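Local coordinates for listeria nuclear targeted protein A (Listeria monocytogenes, PDB 4CIH) that relieves repression of interferon-stimulated genes in the infected host cell by blocking recruitment of the chromatin repressor BAHD1 to them, at residues I85-W89 with V127-L132; F19-E23 with W89-I94; D78-F82 with A135-L139. The protein carries 2 engineered substitutions. All coordinates share one frame; numbering follows the deposited sequence.

Contact 1: I85-W89 with V127-L132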
loop_
_atom_site.group_PDB
_atom_site.type_symbol
_atom_site.label_atom_id
_atom_site.label_comp_id
_atom_site.label_asym_id
_atom_site.label_seq_id
_atom_site.Cartn_x
_atom_site.Cartn_y
_atom_site.Cartn_z
ATOM N N ILE A 85 -0.454 -11.475 2.683
ATOM C CA ILE A 85 -0.551 -10.782 1.420
ATOM C C ILE A 85 -0.555 -9.278 1.663
ATOM O O ILE A 85 0.319 -8.567 1.153
ATOM C CB ILE A 85 -1.798 -11.221 0.631
ATOM C CG1 ILE A 85 -1.828 -10.569 -0.745
ATOM C CG2 ILE A 85 -3.075 -10.923 1.393
ATOM C CD1 ILE A 85 -1.481 -11.523 -1.855
ATOM N N PHE A 86 -1.509 -8.788 2.448
ATOM C CA PHE A 86 -1.640 -7.343 2.654
ATOM C C PHE A 86 -0.306 -6.713 3.049
ATOM O O PHE A 86 -0.011 -5.602 2.663
ATOM C CB PHE A 86 -2.722 -7.073 3.694
ATOM C CG PHE A 86 -2.784 -5.651 4.178
ATOM C CD1 PHE A 86 -1.825 -5.152 5.061
ATOM C CD2 PHE A 86 -3.853 -4.841 3.828
ATOM C CE1 PHE A 86 -1.903 -3.858 5.529
ATOM C CE2 PHE A 86 -3.933 -3.548 4.272
ATOM C CZ PHE A 86 -2.957 -3.048 5.125
ATOM N N LYS A 87 0.530 -7.451 3.758
ATOM C CA LYS A 87 1.855 -6.946 4.133
ATOM C C LYS A 87 2.673 -6.855 2.874
ATOM O O LYS A 87 3.349 -5.840 2.628
ATOM C CB LYS A 87 2.558 -7.827 5.197
ATOM C CG LYS A 87 3.085 -7.028 6.408
ATOM C CD LYS A 87 4.098 -7.769 7.308
ATOM C CE LYS A 87 5.279 -6.875 7.649
ATOM N NZ LYS A 87 6.636 -7.508 7.551
ATOM N N GLU A 88 2.588 -7.887 2.049
ATOM C CA GLU A 88 3.321 -7.886 0.788
ATOM C C GLU A 88 2.756 -6.862 -0.239
ATOM O O GLU A 88 3.527 -6.177 -0.898
ATOM C CB GLU A 88 3.344 -9.286 0.150
ATOM C CG GLU A 88 4.459 -10.282 0.533
ATOM C CD GLU A 88 3.917 -11.687 0.303
ATOM O OE1 GLU A 88 2.820 -11.693 -0.273
ATOM O OE2 GLU A 88 4.491 -12.739 0.699
ATOM N N TRP A 89 1.430 -6.833 -0.403
ATOM C CA TRP A 89 0.677 -5.893 -1.283
ATOM C C TRP A 89 0.852 -4.373 -0.929
ATOM O O TRP A 89 1.183 -3.559 -1.794
ATOM C CB TRP A 89 -0.813 -6.311 -1.235
ATOM C CG TRP A 89 -1.771 -5.562 -2.122
ATOM C CD1 TRP A 89 -2.111 -5.877 -3.398
ATOM C CD2 TRP A 89 -2.515 -4.380 -1.783
ATOM N NE1 TRP A 89 -2.994 -4.949 -3.887
ATOM C CE2 TRP A 89 -3.253 -4.019 -2.917
ATOM C CE3 TRP A 89 -2.622 -3.596 -0.628
ATOM C CZ2 TRP A 89 -4.113 -2.923 -2.929
ATOM C CZ3 TRP A 89 -3.440 -2.511 -0.643
ATOM C CH2 TRP A 89 -4.183 -2.171 -1.788
ATOM N N VAL A 127 -0.928 -10.346 -8.892
ATOM C CA VAL A 127 -1.069 -11.547 -8.027
ATOM C C VAL A 127 -1.357 -11.163 -6.581
ATOM O O VAL A 127 -2.222 -11.748 -5.953
ATOM C CB VAL A 127 0.120 -12.550 -8.031
ATOM C CG1 VAL A 127 -0.073 -13.578 -6.926
ATOM C CG2 VAL A 127 0.263 -13.287 -9.357
ATOM N N ARG A 128 -0.610 -10.233 -6.001
ATOM C CA ARG A 128 -1.003 -9.862 -4.639
ATOM C C ARG A 128 -2.435 -9.256 -4.642
ATOM O O ARG A 128 -3.237 -9.499 -3.740
ATOM C CB ARG A 128 0.039 -8.947 -3.973
ATOM C CG ARG A 128 1.103 -9.642 -3.096
ATOM C CD ARG A 128 1.326 -11.132 -3.338
ATOM N NE ARG A 128 2.294 -11.440 -4.401
ATOM C CZ ARG A 128 3.149 -12.465 -4.361
ATOM N NH1 ARG A 128 3.179 -13.262 -3.300
ATOM N NH2 ARG A 128 3.990 -12.696 -5.370
ATOM N N THR A 129 -2.765 -8.463 -5.658
ATOM C CA THR A 129 -4.060 -7.771 -5.667
ATOM C C THR A 129 -5.163 -8.774 -5.869
ATOM O O THR A 129 -6.196 -8.711 -5.198
ATOM C CB THR A 129 -4.192 -6.729 -6.774
ATOM O OG1 THR A 129 -4.543 -7.387 -8.004
ATOM C CG2 THR A 129 -2.927 -5.884 -6.921
ATOM N N ASN A 130 -4.967 -9.704 -6.802
ATOM C CA ASN A 130 -5.911 -10.794 -6.938
ATOM C C ASN A 130 -6.031 -11.573 -5.653
ATOM O O ASN A 130 -7.108 -12.028 -5.283
ATOM C CB ASN A 130 -5.468 -11.766 -8.023
ATOM C CG ASN A 130 -6.174 -11.545 -9.332
ATOM O OD1 ASN A 130 -7.035 -10.665 -9.469
ATOM N ND2 ASN A 130 -5.789 -12.329 -10.322
ATOM N N LYS A 131 -4.912 -11.793 -5.002
ATOM C CA LYS A 131 -4.928 -12.525 -3.737
ATOM C C LYS A 131 -5.487 -11.697 -2.598
ATOM O O LYS A 131 -6.227 -12.216 -1.737
ATOM C CB LYS A 131 -3.540 -13.066 -3.415
ATOM C CG LYS A 131 -3.220 -14.338 -4.183
ATOM C CD LYS A 131 -2.086 -15.172 -3.582
ATOM C CE LYS A 131 -2.168 -16.614 -4.069
ATOM N NZ LYS A 131 -0.847 -17.304 -3.988
ATOM N N LEU A 132 -5.177 -10.407 -2.586
ATOM C CA LEU A 132 -5.678 -9.547 -1.492
ATOM C C LEU A 132 -7.176 -9.477 -1.615
ATOM O O LEU A 132 -7.907 -9.549 -0.606
ATOM C CB LEU A 132 -5.119 -8.128 -1.562
ATOM C CG LEU A 132 -5.285 -7.338 -0.251
ATOM C CD1 LEU A 132 -4.825 -5.911 -0.389
ATOM C CD2 LEU A 132 -6.732 -7.327 0.219
#

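Contact 2: F19-E23 with W89-I94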
loop_
_atom_site.group_PDB
_atom_site.type_symbol
_atom_site.label_atom_id
_atom_site.label_comp_id
_atom_site.label_asym_id
_atom_site.label_seq_id
_atom_site.Cartn_x
_atom_site.Cartn_y
_atom_site.Cartn_z
ATOM N N PHE A 19 -5.574 4.899 2.174
ATOM C CA PHE A 19 -4.388 4.434 1.444
ATOM C C PHE A 19 -4.561 4.443 -0.097
ATOM O O PHE A 19 -3.725 4.998 -0.830
ATOM C CB PHE A 19 -4.073 2.990 1.882
ATOM C CG PHE A 19 -2.930 2.331 1.111
ATOM C CD1 PHE A 19 -3.152 1.670 -0.049
ATOM C CD2 PHE A 19 -1.634 2.407 1.579
ATOM C CE1 PHE A 19 -2.108 1.057 -0.730
ATOM C CE2 PHE A 19 -0.583 1.820 0.920
ATOM C CZ PHE A 19 -0.814 1.145 -0.254
ATOM N N GLU A 20 -5.579 3.753 -0.615
ATOM C CA GLU A 20 -5.752 3.769 -2.086
ATOM C C GLU A 20 -5.827 5.227 -2.593
ATOM O O GLU A 20 -5.053 5.644 -3.480
ATOM C CB GLU A 20 -6.925 2.868 -2.572
ATOM C CG GLU A 20 -6.767 1.373 -2.265
ATOM C CD GLU A 20 -7.226 0.383 -3.365
ATOM O OE1 GLU A 20 -8.431 0.093 -3.507
ATOM O OE2 GLU A 20 -6.372 -0.218 -4.038
ATOM N N ALA A 21 -6.703 6.036 -1.996
ATOM C CA ALA A 21 -6.805 7.449 -2.437
ATOM C C ALA A 21 -5.487 8.214 -2.341
ATOM O O ALA A 21 -5.244 9.161 -3.110
ATOM C CB ALA A 21 -7.890 8.204 -1.679
ATOM N N ARG A 22 -4.668 7.826 -1.371
ATOM C CA ARG A 22 -3.300 8.273 -1.257
ATOM C C ARG A 22 -2.441 7.718 -2.391
ATOM O O ARG A 22 -1.592 8.419 -2.944
ATOM C CB ARG A 22 -2.680 7.881 0.110
ATOM C CG ARG A 22 -3.438 8.198 1.389
ATOM C CD ARG A 22 -3.046 9.546 1.980
ATOM N NE ARG A 22 -3.975 10.609 1.615
ATOM C CZ ARG A 22 -4.864 11.207 2.419
ATOM N NH1 ARG A 22 -4.969 10.919 3.707
ATOM N NH2 ARG A 22 -5.670 12.140 1.909
ATOM N N GLU A 23 -2.625 6.446 -2.724
ATOM C CA GLU A 23 -1.956 5.901 -3.911
ATOM C C GLU A 23 -2.267 6.817 -5.079
ATOM O O GLU A 23 -1.420 7.036 -5.980
ATOM C CB GLU A 23 -2.453 4.497 -4.244
ATOM C CG GLU A 23 -1.337 3.455 -4.363
ATOM C CD GLU A 23 -1.215 2.871 -5.760
ATOM O OE1 GLU A 23 -2.259 2.412 -6.276
ATOM O OE2 GLU A 23 -0.093 2.870 -6.340
ATOM N N TRP A 89 1.430 -6.833 -0.403
ATOM C CA TRP A 89 0.677 -5.893 -1.283
ATOM C C TRP A 89 0.852 -4.373 -0.929
ATOM O O TRP A 89 1.183 -3.559 -1.794
ATOM C CB TRP A 89 -0.813 -6.311 -1.235
ATOM C CG TRP A 89 -1.771 -5.562 -2.122
ATOM C CD1 TRP A 89 -2.111 -5.877 -3.398
ATOM C CD2 TRP A 89 -2.515 -4.380 -1.783
ATOM N NE1 TRP A 89 -2.994 -4.949 -3.887
ATOM C CE2 TRP A 89 -3.253 -4.019 -2.917
ATOM C CE3 TRP A 89 -2.622 -3.596 -0.628
ATOM C CZ2 TRP A 89 -4.113 -2.923 -2.929
ATOM C CZ3 TRP A 89 -3.440 -2.511 -0.643
ATOM C CH2 TRP A 89 -4.183 -2.171 -1.788
ATOM N N SER A 90 0.666 -4.018 0.337
ATOM C CA SER A 90 0.908 -2.643 0.857
ATOM C C SER A 90 2.341 -2.101 0.760
ATOM O O SER A 90 2.567 -0.926 0.405
ATOM C CB SER A 90 0.530 -2.642 2.314
ATOM O OG SER A 90 1.428 -3.510 2.994
ATOM N N GLU A 91 3.327 -2.917 1.135
ATOM C CA GLU A 91 4.683 -2.434 1.008
ATOM C C GLU A 91 4.899 -2.033 -0.425
ATOM O O GLU A 91 5.079 -0.852 -0.736
ATOM C CB GLU A 91 5.714 -3.460 1.475
ATOM C CG GLU A 91 6.282 -3.165 2.851
ATOM C CD GLU A 91 7.044 -1.850 2.936
ATOM O OE1 GLU A 91 7.927 -1.594 2.087
ATOM O OE2 GLU A 91 6.800 -1.084 3.881
ATOM N N PHE A 92 4.828 -3.024 -1.294
ATOM C CA PHE A 92 5.067 -2.868 -2.723
ATOM C C PHE A 92 4.622 -1.498 -3.297
ATOM O O PHE A 92 5.366 -0.789 -4.005
ATOM C CB PHE A 92 4.329 -4.001 -3.426
ATOM C CG PHE A 92 4.346 -3.884 -4.912
ATOM C CD1 PHE A 92 5.525 -4.073 -5.620
ATOM C CD2 PHE A 92 3.201 -3.569 -5.602
ATOM C CE1 PHE A 92 5.554 -3.968 -6.996
ATOM C CE2 PHE A 92 3.220 -3.460 -6.980
ATOM C CZ PHE A 92 4.397 -3.650 -7.680
ATOM N N LYS A 93 3.399 -1.142 -2.942
ATOM C CA LYS A 93 2.773 0.108 -3.342
ATOM C C LYS A 93 3.451 1.235 -2.617
ATOM O O LYS A 93 3.623 2.337 -3.133
ATOM C CB LYS A 93 1.312 0.087 -2.918
ATOM C CG LYS A 93 0.481 -0.961 -3.642
ATOM C CD LYS A 93 -0.750 -0.385 -4.332
ATOM C CE LYS A 93 -0.751 -0.734 -5.818
ATOM N NZ LYS A 93 -2.108 -0.913 -6.420
ATOM N N ILE A 94 3.870 0.984 -1.402
ATOM C CA ILE A 94 4.611 2.048 -0.783
ATOM C C ILE A 94 5.968 2.170 -1.467
ATOM O O ILE A 94 6.278 3.203 -2.054
ATOM C CB ILE A 94 4.763 1.785 0.686
ATOM C CG1 ILE A 94 3.414 2.081 1.337
ATOM C CG2 ILE A 94 5.933 2.565 1.222
ATOM C CD1 ILE A 94 3.196 1.332 2.637
#

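Contact 3: D78-F82 with A135-L139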
loop_
_atom_site.group_PDB
_atom_site.type_symbol
_atom_site.label_atom_id
_atom_site.label_comp_id
_atom_site.label_asym_id
_atom_site.label_seq_id
_atom_site.Cartn_x
_atom_site.Cartn_y
_atom_site.Cartn_z
ATOM N N ASP A 78 -8.137 -17.558 6.943
ATOM C CA ASP A 78 -8.398 -16.469 5.998
ATOM C C ASP A 78 -7.763 -15.172 6.479
ATOM O O ASP A 78 -7.362 -14.329 5.676
ATOM C CB ASP A 78 -9.889 -16.362 5.696
ATOM C CG ASP A 78 -10.322 -17.385 4.672
ATOM O OD1 ASP A 78 -9.425 -17.865 3.948
ATOM O OD2 ASP A 78 -11.525 -17.728 4.577
ATOM N N THR A 79 -7.569 -15.073 7.792
ATOM C CA THR A 79 -6.900 -13.886 8.365
ATOM C C THR A 79 -5.378 -13.736 8.157
ATOM O O THR A 79 -4.940 -12.754 7.552
ATOM C CB THR A 79 -7.320 -13.629 9.810
ATOM O OG1 THR A 79 -6.195 -13.187 10.597
ATOM C CG2 THR A 79 -7.927 -14.827 10.410
ATOM N N GLU A 80 -4.553 -14.654 8.665
ATOM C CA GLU A 80 -3.119 -14.466 8.483
ATOM C C GLU A 80 -2.838 -14.354 7.013
ATOM O O GLU A 80 -1.988 -13.554 6.608
ATOM C CB GLU A 80 -2.258 -15.630 9.012
ATOM C CG GLU A 80 -1.099 -16.031 8.064
ATOM C CD GLU A 80 0.213 -15.239 8.270
ATOM O OE1 GLU A 80 0.171 -14.119 8.790
ATOM O OE2 GLU A 80 1.314 -15.721 7.929
ATOM N N ALA A 81 -3.493 -15.216 6.242
ATOM C CA ALA A 81 -3.389 -15.239 4.794
ATOM C C ALA A 81 -3.475 -13.823 4.295
ATOM O O ALA A 81 -2.577 -13.373 3.579
ATOM C CB ALA A 81 -4.507 -16.086 4.203
ATOM N N PHE A 82 -4.517 -13.113 4.740
ATOM C CA PHE A 82 -4.785 -11.704 4.411
ATOM C C PHE A 82 -3.688 -10.746 4.851
ATOM O O PHE A 82 -3.306 -9.822 4.122
ATOM C CB PHE A 82 -6.130 -11.268 5.037
ATOM C CG PHE A 82 -6.260 -9.787 5.206
ATOM C CD1 PHE A 82 -6.414 -8.966 4.087
ATOM C CD2 PHE A 82 -6.221 -9.201 6.477
ATOM C CE1 PHE A 82 -6.491 -7.595 4.216
ATOM C CE2 PHE A 82 -6.341 -7.836 6.605
ATOM C CZ PHE A 82 -6.453 -7.036 5.476
ATOM N N ALA A 135 -8.751 -12.657 -0.668
ATOM C CA ALA A 135 -8.549 -12.504 0.780
ATOM C C ALA A 135 -9.535 -11.562 1.497
ATOM O O ALA A 135 -9.864 -11.775 2.665
ATOM C CB ALA A 135 -7.088 -12.084 1.072
ATOM N N LEU A 136 -9.957 -10.491 0.835
ATOM C CA LEU A 136 -10.970 -9.603 1.428
ATOM C C LEU A 136 -12.355 -10.247 1.275
ATOM O O LEU A 136 -13.156 -10.351 2.235
ATOM C CB LEU A 136 -10.926 -8.226 0.745
ATOM C CG LEU A 136 -9.836 -7.177 1.045
ATOM C CD1 LEU A 136 -9.556 -6.344 -0.192
ATOM C CD2 LEU A 136 -10.178 -6.237 2.199
ATOM N N ASN A 137 -12.627 -10.720 0.061
ATOM C CA ASN A 137 -13.857 -11.464 -0.219
ATOM C C ASN A 137 -14.008 -12.627 0.761
ATOM O O ASN A 137 -15.115 -12.980 1.166
ATOM C CB ASN A 137 -13.846 -12.016 -1.660
ATOM C CG ASN A 137 -14.339 -11.014 -2.676
ATOM O OD1 ASN A 137 -14.829 -9.941 -2.329
ATOM N ND2 ASN A 137 -14.199 -11.349 -3.938
ATOM N N ASN A 138 -12.881 -13.239 1.123
ATOM C CA ASN A 138 -12.948 -14.404 2.003
ATOM C C ASN A 138 -13.213 -13.951 3.439
ATOM O O ASN A 138 -13.946 -14.599 4.199
ATOM C CB ASN A 138 -11.747 -15.358 1.806
ATOM C CG ASN A 138 -11.810 -16.101 0.468
ATOM O OD1 ASN A 138 -12.731 -15.881 -0.320
ATOM N ND2 ASN A 138 -10.843 -16.983 0.205
ATOM N N LEU A 139 -12.696 -12.764 3.744
ATOM C CA LEU A 139 -12.944 -12.074 4.992
ATOM C C LEU A 139 -14.391 -11.562 4.977
ATOM O O LEU A 139 -15.017 -11.316 6.025
ATOM C CB LEU A 139 -11.943 -10.903 5.098
ATOM C CG LEU A 139 -10.470 -11.088 5.496
ATOM C CD1 LEU A 139 -9.916 -9.710 5.784
ATOM C CD2 LEU A 139 -10.262 -11.905 6.753
#

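Contact 1: I85-W89 with V127-L132
Trp89 and Leu132 make the main apolar contact between these two helices. Leu132 lies over one face of the indole, with CD1 above the six-membered ring and 23° off the ring normal, a CH-pi contact. The modelled approach is too tight for its exact length to carry weight. CG of Trp89 is anti to its backbone N (chi1 -176°), which lays the pyrrole edge against Arg128 and Thr129 and points the six-membered ring toward helix 8-34. Thr129 CG2 sits in the ring plane at the edge, 3.2 Å from Trp89 NE1. Buried here, NE1 finds no hydrogen-bond partner in the model. Ile85 packs against the other helix, its CG1 4.2 Å from Leu132 CB.

The segments belong to helices 77-103 and 121-139 of the LntA four-helical up-and-down bundle. The short segments run roughly antiparallel, at 143°, and their axes come within 9.3 Å.

The polar contact lies at the margin. Arg128 NH1 forms a weak, bent hydrogen bond of 3.4 Å to Glu88 OE1, part of a salt bridge. The carboxylate and guanidinium planes stand nearly perpendicular, so the two groups do not pair side by side. Thr129 OG1 turns back to its own helix and bonds to the carbonyl oxygen of Asp126.

Contact 2: F19-E23 with W89-I94
Phe19 reaches across to Trp89 with its ring tilted against the indole. The planes meet at 41° and the ring centroids are 5.7 Å apart, so the pair is oblique. Phenyl and indole reach toward each other from their two helices and pass alongside. The nearest atoms are Phe19 CE1 and Trp89 CZ3, 3.8 Å apart. With CG anti to the backbone N (chi1 175°), the Phe19 ring points into the gap between the helices. Its far edge meets the other helix: Phe19 CZ lies 3.6 Å from Lys93 CB, and Phe19 CE2 lies 4.0 Å from Ile94 CG1. Both partners sit near the ring plane.

Glu20 comes in transversely to the indole. Glu20 OE2 lies in the indole plane at the edge, 3.7 Å from Trp89 CZ2. Glu20 OE1 is hydrogen-bonded to the hydroxyl of Tyr143.

Lys93 is bent along its chain and lies athwart Glu23. Lys93 NZ makes a weak hydrogen bond of 3.3 Å to Glu23 OE1, within a salt bridge. Glu20 OE2 is 4.9 Å from Lys93 NZ, too far for a contact, though the opposite charges probably attract.

Helix 42-63 adds Met56 against Phe19. The Phe19 knob sits in a hole formed by Trp89, Ser90, Lys93 and Ile94. This knobs-into-holes packing joins helices 8-34 and 77-103, whose short segments run nearly parallel (26°), in the LntA four-helical up-and-down bundle.

Contact 3: D78-F82 with A135-L139
Phe82 and Leu139 form the centre of this contact. Leu139 CD1 stands over one face of the Phe82 ring, 3.8 Å from its centroid and 16° off the normal. This is a CH-pi contact, and the leucine approaches roughly perpendicular to the phenylalanine side chain. It joins helix 77-103 to helix 121-139 of the LntA four-helical up-and-down bundle. The short segments run antiparallel, at 152°, and their axes are 9.4 Å apart.

The small side chain of Ala135 lets the backbones come close, and the CA atoms of Phe82 and Ala135 are 5.3 Å apart. Ala135 CB is near the plane of the Phe82 ring, at its edge, and 4.2 Å from Phe82 CB. Leu136 CD2 touches Phe82 CE1 more loosely, at 4.4 Å. These contacts are apolar.

Torsions place the two main groups. Phe82 CG is anti to the backbone N (chi1 159°), and the ring is directed inward, toward helix 8-34, with one face turned to Leu139. Leu139 CB starts off beside the other helix; with CG anti to the carbonyl carbon, CD1 is brought over the Phe82 face.

Further out, helix 8-34 closes the inner side: Ile12 meets Phe82, and Leu16 meets Leu136. The Phe82 ring also meets that of Phe86, one turn along its own helix, with the planes steeply inclined.

Toward the solvent side, Asp78 and Asn138 meet at a slant, their carboxylate and amide planes well out of parallel. They touch without a hydrogen bond between them. The nearest pair is Asp78 OD2 and Asn138 CB, at 3.7 Å. The second methyl of Leu139, CD2, rests 3.9 Å from the backbone carbonyl oxygen of Asp78.

Overall arrangement
This chain is the helical part of LntA. Its contact segments follow as 19-23, 78-82, 85-89, 89-94, 127-132 and 135-139. All three contacts use helix 77-103. Contacts 1 and 3 join it to helix 121-139, and contact 2 joins it to helix 8-34. Contact 1 is nested inside the loop closed by contact 3. Their centres are about 10 Å apart, and Leu132 CD2 packs 4.0 Å from Phe82 CE1. Contact 2 lies about 11 Å from contact 1 and about 18 Å from contact 3, centre to centre, without touching the latter. Helix 77-103 is thus held first by helix 121-139 and further along by helix 8-34, and Trp89 lies where the three meet.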